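Local coordinates for protein putative metal-dependent isothiocyanate hydrolase SaxA (Pectobacterium carotovorum, PDB 6BRM) that probably hydrolyses isothiocyanates as a metal-dependent enzyme of the metallo-beta-lactamase superfamily, with two zinc ions bound in its active site, at residues 87-92 with 104-109. Numbering follows the deposited sequence.
Sequences IYTQDE and FNIRVL
Ile87, Tyr88 and Thr89 pair in parallel with Ile106, Arg107 and Val108, the two strands of a beta-alpha-beta unit in which helix 92-100 carries the chain from strand 87-89 to strand 106-108, the outermost strand of one of the two mixed sheets in this metallo-beta-lactamase fold. Four backbone hydrogen bonds join the two segments. Ile87 gives its N-H to Asn105 O and accepts from Arg107 N, while Thr89 N donates to Arg107 O and Thr89 O accepts from Leu109 N at 2.7 Å, with a nearly straight N-H...O angle of 177°. Tyr88, between these two residues, turns its own backbone polar groups to Val63 and Leu65, so strand 87-89 is hydrogen-bonded on both edges.

On the face bearing Tyr88 and Arg107, the two side chains run side by side in the same direction. The arginine chain is extended from CG to NE and runs alongside the ring; its CD lies 3.7 Å from Tyr88 CE1, and the ring and guanidinium planes are 79° apart. Leu109 crosses the tyrosine at about a right angle, its CD1 lying near CB, CG and CD1 of Tyr88.

The other face meets the connecting helix: Thr89 and Ile106 both rest on Ala95, and their CG2 methyls approach to 4.1 Å. Val108 CG1 packs 3.6 Å from Asp91 CA, where the chain turns into the helix and Asp91 occupies the N-cap position. Beyond the strand, Gln90 NE2 is hydrogen-bonded to Asp94 OD2, and the glutamine side chain touches His67, a zinc ligand. With chi1 of 65°, Thr89 OG1 sits between its own backbone N and carbonyl carbon, and donates to Arg107 O at 3.2 Å from above the carbonyl plane, giving that oxygen a second donor besides Thr89 N.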
ATOM      1  N   ILE B  87       2.416 -20.749 -16.386  1.00 52.49           N
ATOM      2  CA  ILE B  87       1.771 -20.108 -15.238  1.00 50.86           C
ATOM      3  C   ILE B  87       2.494 -18.810 -14.883  1.00 50.06           C
ATOM      4  O   ILE B  87       3.709 -18.808 -14.689  1.00 49.76           O
ATOM      5  CB  ILE B  87       1.769 -21.013 -13.980  1.00 51.68           C
ATOM      6  CG1 ILE B  87       1.404 -22.470 -14.316  1.00 52.87           C
ATOM      7  CG2 ILE B  87       0.820 -20.454 -12.927  1.00 51.68           C
ATOM      8  CD1 ILE B  87       0.041 -22.663 -14.949  1.00 53.12           C
ATOM      9  N   TYR B  88       1.730 -17.722 -14.786  1.00 48.84           N
ATOM     10  CA  TYR B  88       2.230 -16.421 -14.346  1.00 48.40           C
ATOM     11  C   TYR B  88       1.855 -16.210 -12.877  1.00 49.94           C
ATOM     12  O   TYR B  88       0.666 -16.146 -12.549  1.00 50.89           O
ATOM     13  CB  TYR B  88       1.627 -15.298 -15.204  1.00 48.09           C
ATOM     14  CG  TYR B  88       2.320 -15.069 -16.541  1.00 48.04           C
ATOM     15  CD1 TYR B  88       3.640 -14.617 -16.599  1.00 47.32           C
ATOM     16  CD2 TYR B  88       1.649 -15.283 -17.749  1.00 48.63           C
ATOM     17  CE1 TYR B  88       4.276 -14.398 -17.811  1.00 47.60           C
ATOM     18  CE2 TYR B  88       2.279 -15.064 -18.971  1.00 48.26           C
ATOM     19  CZ  TYR B  88       3.592 -14.621 -18.995  1.00 47.89           C
ATOM     20  OH  TYR B  88       4.225 -14.403 -20.194  1.00 46.20           O
ATOM     21  N   THR B  89       2.858 -16.097 -12.001  1.00 49.06           N
ATOM     22  CA  THR B  89       2.630 -15.882 -10.566  1.00 47.87           C
ATOM     23  C   THR B  89       2.987 -14.469 -10.108  1.00 48.81           C
ATOM     24  O   THR B  89       3.681 -13.724 -10.798  1.00 49.86           O
ATOM     25  CB  THR B  89       3.417 -16.884  -9.702  1.00 47.84           C
ATOM     26  OG1 THR B  89       4.825 -16.673  -9.870  1.00 48.84           O
ATOM     27  CG2 THR B  89       3.058 -18.315 -10.077  1.00 48.57           C
ATOM     28  N   GLN B  90       2.500 -14.140  -8.917  1.00 49.20           N
ATOM     29  CA  GLN B  90       2.653 -12.826  -8.286  1.00 48.20           C
ATOM     30  C   GLN B  90       4.077 -12.557  -7.789  1.00 49.50           C
ATOM     31  O   GLN B  90       4.593 -11.451  -7.961  1.00 48.45           O
ATOM     32  CB  GLN B  90       1.665 -12.742  -7.114  1.00 48.06           C
ATOM     33  CG  GLN B  90       1.808 -11.559  -6.165  1.00 48.29           C
ATOM     34  CD  GLN B  90       0.859 -11.650  -4.980  1.00 48.03           C
ATOM     35  OE1 GLN B  90       0.362 -10.635  -4.499  1.00 48.51           O
ATOM     36  NE2 GLN B  90       0.602 -12.867  -4.506  1.00 46.22           N
ATOM     37  N   ASP B  91       4.688 -13.555  -7.146  1.00 52.13           N
ATOM     38  CA  ASP B  91       6.019 -13.403  -6.537  1.00 53.32           C
ATOM     39  C   ASP B  91       6.747 -14.750  -6.403  1.00 53.59           C
ATOM     40  O   ASP B  91       6.212 -15.788  -6.809  1.00 53.48           O
ATOM     41  CB  ASP B  91       5.909 -12.662  -5.187  1.00 54.94           C
ATOM     42  CG  ASP B  91       4.997 -13.367  -4.174  1.00 57.19           C
ATOM     43  OD1 ASP B  91       4.701 -14.575  -4.327  1.00 59.24           O
ATOM     44  OD2 ASP B  91       4.577 -12.696  -3.205  1.00 56.98           O
ATOM     45  N   GLU B  92       7.960 -14.724  -5.848  1.00 54.44           N
ATOM     46  CA  GLU B  92       8.803 -15.926  -5.739  1.00 55.25           C
ATOM     47  C   GLU B  92       8.221 -17.061  -4.893  1.00 54.27           C
ATOM     48  O   GLU B  92       8.363 -18.226  -5.266  1.00 52.91           O
ATOM     49  CB  GLU B  92      10.205 -15.569  -5.212  1.00 56.71           C
ATOM     50  CG  GLU B  92      11.111 -14.881  -6.231  1.00 57.77           C
ATOM     51  CD  GLU B  92      11.596 -15.798  -7.349  1.00 58.74           C
ATOM     52  OE1 GLU B  92      11.783 -15.299  -8.480  1.00 59.66           O
ATOM     53  OE2 GLU B  92      11.793 -17.010  -7.111  1.00 59.65           O
ATOM     54  N   PHE B 104       6.198 -26.962 -13.967  1.00 59.42           N
ATOM     55  CA  PHE B 104       7.586 -26.575 -14.310  1.00 60.05           C
ATOM     56  C   PHE B 104       7.781 -25.404 -15.303  1.00 59.12           C
ATOM     57  O   PHE B 104       8.912 -24.934 -15.457  1.00 58.38           O
ATOM     58  CB  PHE B 104       8.406 -27.809 -14.746  1.00 61.27           C
ATOM     59  CG  PHE B 104       7.705 -28.709 -15.730  1.00 63.49           C
ATOM     60  CD1 PHE B 104       7.566 -28.335 -17.064  1.00 64.36           C
ATOM     61  CD2 PHE B 104       7.206 -29.950 -15.332  1.00 65.72           C
ATOM     62  CE1 PHE B 104       6.931 -29.166 -17.977  1.00 64.26           C
ATOM     63  CE2 PHE B 104       6.569 -30.786 -16.241  1.00 65.96           C
ATOM     64  CZ  PHE B 104       6.432 -30.392 -17.567  1.00 65.82           C
ATOM     65  N   ASN B 105       6.711 -24.929 -15.955  1.00 58.09           N
ATOM     66  CA  ASN B 105       6.781 -23.763 -16.856  1.00 55.32           C
ATOM     67  C   ASN B 105       6.144 -22.549 -16.170  1.00 53.02           C
ATOM     68  O   ASN B 105       5.004 -22.181 -16.451  1.00 52.26           O
ATOM     69  CB  ASN B 105       6.089 -24.070 -18.192  1.00 55.76           C
ATOM     70  CG  ASN B 105       6.788 -25.168 -18.989  1.00 57.64           C
ATOM     71  OD1 ASN B 105       8.009 -25.356 -18.902  1.00 55.98           O
ATOM     72  ND2 ASN B 105       6.014 -25.887 -19.797  1.00 57.32           N
ATOM     73  N   ILE B 106       6.908 -21.934 -15.266  1.00 51.46           N
ATOM     74  CA  ILE B 106       6.419 -20.889 -14.361  1.00 49.55           C
ATOM     75  C   ILE B 106       7.199 -19.589 -14.575  1.00 49.54           C
ATOM     76  O   ILE B 106       8.398 -19.616 -14.843  1.00 51.15           O
ATOM     77  CB  ILE B 106       6.571 -21.347 -12.890  1.00 49.74           C
ATOM     78  CG1 ILE B 106       5.731 -22.603 -12.631  1.00 49.89           C
ATOM     79  CG2 ILE B 106       6.158 -20.254 -11.905  1.00 50.02           C
ATOM     80  CD1 ILE B 106       6.295 -23.486 -11.549  1.00 50.22           C
ATOM     81  N   ARG B 107       6.503 -18.462 -14.458  1.00 49.74           N
ATOM     82  CA  ARG B 107       7.108 -17.130 -14.542  1.00 50.23           C
ATOM     83  C   ARG B 107       6.544 -16.239 -13.440  1.00 50.05           C
ATOM     84  O   ARG B 107       5.382 -16.376 -13.055  1.00 49.63           O
ATOM     85  CB  ARG B 107       6.823 -16.487 -15.902  1.00 51.12           C
ATOM     86  CG  ARG B 107       7.664 -17.018 -17.051  1.00 51.04           C
ATOM     87  CD  ARG B 107       7.472 -16.147 -18.284  1.00 51.43           C
ATOM     88  NE  ARG B 107       8.131 -16.687 -19.475  1.00 51.01           N
ATOM     89  CZ  ARG B 107       8.135 -16.101 -20.675  1.00 50.99           C
ATOM     90  NH1 ARG B 107       8.769 -16.683 -21.693  1.00 50.51           N
ATOM     91  NH2 ARG B 107       7.514 -14.937 -20.872  1.00 51.61           N
ATOM     92  N   VAL B 108       7.377 -15.325 -12.947  1.00 49.31           N
ATOM     93  CA  VAL B 108       6.990 -14.370 -11.913  1.00 47.66           C
ATOM     94  C   VAL B 108       6.728 -13.031 -12.585  1.00 47.74           C
ATOM     95  O   VAL B 108       7.566 -12.547 -13.345  1.00 48.42           O
ATOM     96  CB  VAL B 108       8.103 -14.191 -10.856  1.00 46.05           C
ATOM     97  CG1 VAL B 108       7.660 -13.225  -9.757  1.00 45.69           C
ATOM     98  CG2 VAL B 108       8.503 -15.540 -10.268  1.00 46.32           C
ATOM     99  N   LEU B 109       5.564 -12.444 -12.312  1.00 47.78           N
ATOM    100  CA  LEU B 109       5.231 -11.117 -12.821  1.00 47.90           C
ATOM    101  C   LEU B 109       6.089 -10.075 -12.120  1.00 48.36           C
ATOM    102  O   LEU B 109       6.092  -9.990 -10.893  1.00 47.78           O
ATOM    103  CB  LEU B 109       3.741 -10.776 -12.619  1.00 48.61           C
ATOM    104  CG  LEU B 109       2.780 -10.858 -13.813  1.00 49.07           C
ATOM    105  CD1 LEU B 109       3.063 -12.060 -14.693  1.00 49.40           C
ATOM    106  CD2 LEU B 109       1.333 -10.872 -13.333  1.00 49.13           C
TER